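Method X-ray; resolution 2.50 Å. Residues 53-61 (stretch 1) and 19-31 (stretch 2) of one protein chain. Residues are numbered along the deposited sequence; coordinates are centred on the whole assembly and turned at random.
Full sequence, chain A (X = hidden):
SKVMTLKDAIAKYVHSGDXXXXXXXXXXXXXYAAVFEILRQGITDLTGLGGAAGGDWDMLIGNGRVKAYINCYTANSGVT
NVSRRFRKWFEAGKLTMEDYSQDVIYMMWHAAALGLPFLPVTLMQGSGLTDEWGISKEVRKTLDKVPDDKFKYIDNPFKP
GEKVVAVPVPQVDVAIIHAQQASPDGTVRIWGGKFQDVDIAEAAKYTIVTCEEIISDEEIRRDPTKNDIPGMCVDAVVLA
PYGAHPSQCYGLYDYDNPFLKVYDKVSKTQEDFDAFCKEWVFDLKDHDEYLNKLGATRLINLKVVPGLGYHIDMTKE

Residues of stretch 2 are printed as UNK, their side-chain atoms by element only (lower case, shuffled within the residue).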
# COMPACT_ATOMS: atom_id res chain seq x y z
N ALA A 53 -2.69 33.12 -1.46
CA ALA A 53 -3.88 33.32 -0.65
C ALA A 53 -5.23 33.20 -1.35
O ALA A 53 -5.40 33.60 -2.51
CB ALA A 53 -3.79 34.66 0.06
N GLY A 54 -6.21 32.73 -0.60
CA GLY A 54 -7.54 32.57 -1.16
C GLY A 54 -8.63 33.24 -0.35
O GLY A 54 -8.46 34.32 0.19
N GLY A 55 -9.74 32.54 -0.19
CA GLY A 55 -10.86 33.12 0.54
C GLY A 55 -10.55 33.32 1.99
O GLY A 55 -11.18 34.13 2.66
N ASP A 56 -9.57 32.55 2.48
CA ASP A 56 -9.14 32.62 3.87
C ASP A 56 -8.68 34.06 4.26
O ASP A 56 -9.32 34.71 5.08
CB ASP A 56 -8.09 31.52 4.19
CG ASP A 56 -6.85 31.51 3.22
OD1 ASP A 56 -6.91 31.99 2.06
OD2 ASP A 56 -5.79 31.00 3.64
N TRP A 57 -7.66 34.59 3.59
CA TRP A 57 -7.23 35.93 3.92
C TRP A 57 -8.27 36.96 3.52
O TRP A 57 -8.28 38.07 4.06
CB TRP A 57 -5.88 36.25 3.29
CG TRP A 57 -4.75 35.66 4.08
CD1 TRP A 57 -4.14 34.46 3.86
CD2 TRP A 57 -4.18 36.20 5.28
NE1 TRP A 57 -3.23 34.21 4.86
CE2 TRP A 57 -3.23 35.26 5.74
CE3 TRP A 57 -4.37 37.38 6.01
CZ2 TRP A 57 -2.47 35.46 6.91
CZ3 TRP A 57 -3.63 37.58 7.16
CH2 TRP A 57 -2.68 36.62 7.60
N ASP A 58 -9.16 36.61 2.60
CA ASP A 58 -10.19 37.56 2.20
C ASP A 58 -11.15 37.74 3.35
O ASP A 58 -11.53 38.85 3.69
CB ASP A 58 -10.98 37.07 1.01
CG ASP A 58 -11.64 38.19 0.27
OD1 ASP A 58 -10.92 39.14 -0.09
OD2 ASP A 58 -12.88 38.14 0.04
N MET A 59 -11.55 36.64 3.96
CA MET A 59 -12.47 36.74 5.06
C MET A 59 -11.90 37.56 6.21
O MET A 59 -12.58 38.45 6.72
CB MET A 59 -12.93 35.35 5.48
CG MET A 59 -13.74 34.67 4.37
SD MET A 59 -14.37 33.11 4.94
CE MET A 59 -15.75 33.61 5.87
N LEU A 60 -10.63 37.35 6.56
CA LEU A 60 -9.98 38.10 7.63
C LEU A 60 -9.93 39.59 7.28
O LEU A 60 -10.31 40.43 8.09
CB LEU A 60 -8.55 37.58 7.87
CG LEU A 60 -8.41 36.14 8.39
CD1 LEU A 60 -6.94 35.72 8.45
CD2 LEU A 60 -9.09 36.00 9.75
N ILE A 61 -9.47 39.92 6.07
CA ILE A 61 -9.38 41.31 5.63
C ILE A 61 -10.75 42.00 5.68
O ILE A 61 -10.91 43.01 6.37
CB ILE A 61 -8.83 41.39 4.21
CG1 ILE A 61 -7.40 40.89 4.16
CG2 ILE A 61 -8.91 42.81 3.70
CD1 ILE A 61 -6.84 40.83 2.77
N UNK A 19 1.67 37.65 14.37
CA UNK A 19 2.13 37.56 12.99
C UNK A 19 1.80 36.10 12.74
O UNK A 19 2.45 35.22 13.33
c UNK A 19 4.79 38.44 10.69
n UNK A 19 4.19 36.35 10.85
n UNK A 19 5.13 37.77 9.54
c UNK A 19 4.75 36.51 9.66
c UNK A 19 3.65 37.72 12.91
c UNK A 19 4.20 37.55 11.52
N UNK A 20 0.77 35.84 11.94
CA UNK A 20 0.34 34.46 11.64
C UNK A 20 0.74 34.04 10.24
O UNK A 20 1.16 34.86 9.41
c UNK A 20 -1.20 34.30 11.69
c UNK A 20 -1.87 35.27 10.73
c UNK A 20 -1.73 34.44 13.10
c UNK A 20 -3.33 35.02 10.57
N UNK A 21 0.61 32.74 10.00
CA UNK A 21 0.87 32.14 8.70
C UNK A 21 -0.16 31.00 8.51
O UNK A 21 -0.37 30.15 9.40
c UNK A 21 2.30 31.64 8.60
N UNK A 22 -0.87 31.06 7.39
CA UNK A 22 -1.89 30.06 7.08
C UNK A 22 -1.39 29.14 5.99
O UNK A 22 -0.81 29.60 5.00
c UNK A 22 -4.55 30.83 8.80
c UNK A 22 -4.84 32.59 7.08
c UNK A 22 -3.20 30.76 6.66
c UNK A 22 -3.86 31.65 7.72
N UNK A 23 -1.55 27.84 6.21
CA UNK A 23 -1.12 26.86 5.23
C UNK A 23 -2.01 26.78 3.99
O UNK A 23 -2.91 27.61 3.81
N UNK A 24 -1.72 25.80 3.12
CA UNK A 24 -2.49 25.59 1.91
C UNK A 24 -2.18 26.52 0.77
O UNK A 24 -1.50 27.52 0.96
N UNK A 25 -2.69 26.20 -0.42
CA UNK A 25 -2.47 26.98 -1.64
C UNK A 25 -3.84 27.26 -2.24
O UNK A 25 -4.54 26.33 -2.61
c UNK A 25 -1.64 26.16 -2.63
c UNK A 25 0.36 27.24 -3.71
c UNK A 25 -1.00 26.97 -3.73
c UNK A 25 0.96 27.96 -4.73
c UNK A 25 -1.76 27.43 -4.80
c UNK A 25 -1.16 28.16 -5.84
c UNK A 25 0.20 28.42 -5.80
N UNK A 26 -4.18 28.55 -2.37
CA UNK A 26 -5.46 29.05 -2.90
C UNK A 26 -6.72 28.21 -2.60
O UNK A 26 -7.28 28.32 -1.50
c UNK A 26 -4.30 30.57 -4.52
o UNK A 26 -4.96 28.39 -5.20
c UNK A 26 -5.35 29.49 -4.39
N UNK A 27 -7.21 27.42 -3.56
CA UNK A 27 -8.39 26.58 -3.28
C UNK A 27 -7.97 25.15 -2.94
O UNK A 27 -8.79 24.24 -3.01
c UNK A 27 -9.37 26.50 -4.46
o UNK A 27 -8.73 25.87 -5.58
c UNK A 27 -9.85 27.87 -4.85
N UNK A 28 -6.71 24.96 -2.57
CA UNK A 28 -6.21 23.63 -2.21
C UNK A 28 -5.67 23.61 -0.77
O UNK A 28 -4.77 24.37 -0.42
o UNK A 28 -4.02 21.17 -3.95
c UNK A 28 -5.13 23.17 -3.22
c UNK A 28 -4.73 21.69 -3.05
o UNK A 28 -5.11 21.03 -2.05
N UNK A 29 -6.25 22.74 0.06
CA UNK A 29 -5.85 22.56 1.46
C UNK A 29 -5.65 23.79 2.36
O UNK A 29 -4.62 23.92 3.02
n UNK A 29 -1.48 20.11 0.94
n UNK A 29 -0.51 21.69 2.25
c UNK A 29 -4.79 20.51 2.63
c UNK A 29 -3.52 19.67 2.80
c UNK A 29 -4.64 21.62 1.54
n UNK A 29 -2.36 20.53 3.02
c UNK A 29 -1.41 20.73 2.10
N UNK A 30 -6.64 24.68 2.41
CA UNK A 30 -6.62 25.88 3.25
C UNK A 30 -7.25 25.57 4.64
O UNK A 30 -8.25 24.86 4.74
c UNK A 30 -6.67 28.23 2.23
c UNK A 30 -5.82 28.03 1.03
n UNK A 30 -4.13 29.55 1.94
c UNK A 30 -5.01 29.26 0.76
c UNK A 30 -7.44 26.98 2.58
N UNK A 31 -6.70 26.13 5.72
CA UNK A 31 -7.32 25.80 7.02
C UNK A 31 -8.60 26.64 7.32
O UNK A 31 -8.58 27.55 8.17
c UNK A 31 -5.52 27.29 7.35
c UNK A 31 -5.44 26.88 5.91
c UNK A 31 -6.19 26.08 8.00
O HOH W 1 -0.61 32.79 5.09

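Position 19 carries one carbon and then a five-membered ring of three carbons and two nitrogens, which is histidine; His-19 makes no contact with stretch 1. Position 20 has four carbons forked at the first, one arm two carbons long, and the end of that arm lies 3.4 Å from Trp-57 CH2: isoleucine. Ile-20 points toward the helix, and its CD1 also lies 4.2 Å from Leu-60 CD1. Position 21, a single carbon pointing away, is alanine. Position 22 has four carbons forked at the second, the mark of leucine. Leu-22 points toward the helix and sets CD1 over one face of the Trp-57 ring, 3.4 Å from CE2 of that residue, and 4.0 Å from Leu-60 CD1.

Positions 23 and 24 have no side-chain atoms; both are glycine. At Gly-24 phi is positive, and an ideal CB would fall 2.0 Å from the carbonyl O of position 29. Position 25 is one carbon followed by a six-carbon ring, phenylalanine, and Phe-25 points away. Position 26 has one carbon bearing an oxygen and a carbon, so threonine; Thr-26 CG2 packs 3.8 Å from Ala-53 O. Position 27 repeats that pattern, and Thr-27 points away. Position 28, two carbons with two oxygens on the second, is an acid of aspartate length. Asp-28 closes a type II' turn begun at Phe-25. Position 29, three carbons, a nitrogen and a carbon bearing two more nitrogens, is arginine; the side chain of Arg-29 is hydrogen-bonded elsewhere in the structure.

Position 30 runs four carbons in a row to a nitrogen that meets Asp-56 OD2: lysine. Position 31 closes three carbons onto its own backbone N, so proline; Pro-31 is the N-cap residue of a following helix.

The contact has two parts. In the polar one, Lys-30 NZ donates to Asp-56 OD2 at 2.8 Å, a buried salt bridge, and also to Gly-23 O at 3.0 Å, tying its own loop to the start of the helix. Asp-56 OD1 meanwhile accepts from Gly-54 N at 2.8 Å, so one carboxylate serves both its own backbone and the partner. Gly-54 fits closely: an ideal CB there would clash with Thr-26 O at 2.8 Å. In the apolar part, alternate strand residues Ile-20 and Leu-22 meet Trp-57 and Leu-60, while a water accepts from Trp-57 NE1 at 3.0 Å and from Leu-22 N at 2.9 Å, so the indole NH is satisfied within the packing.

Stretch 2 (19-31) HIALGGFTTDRKP
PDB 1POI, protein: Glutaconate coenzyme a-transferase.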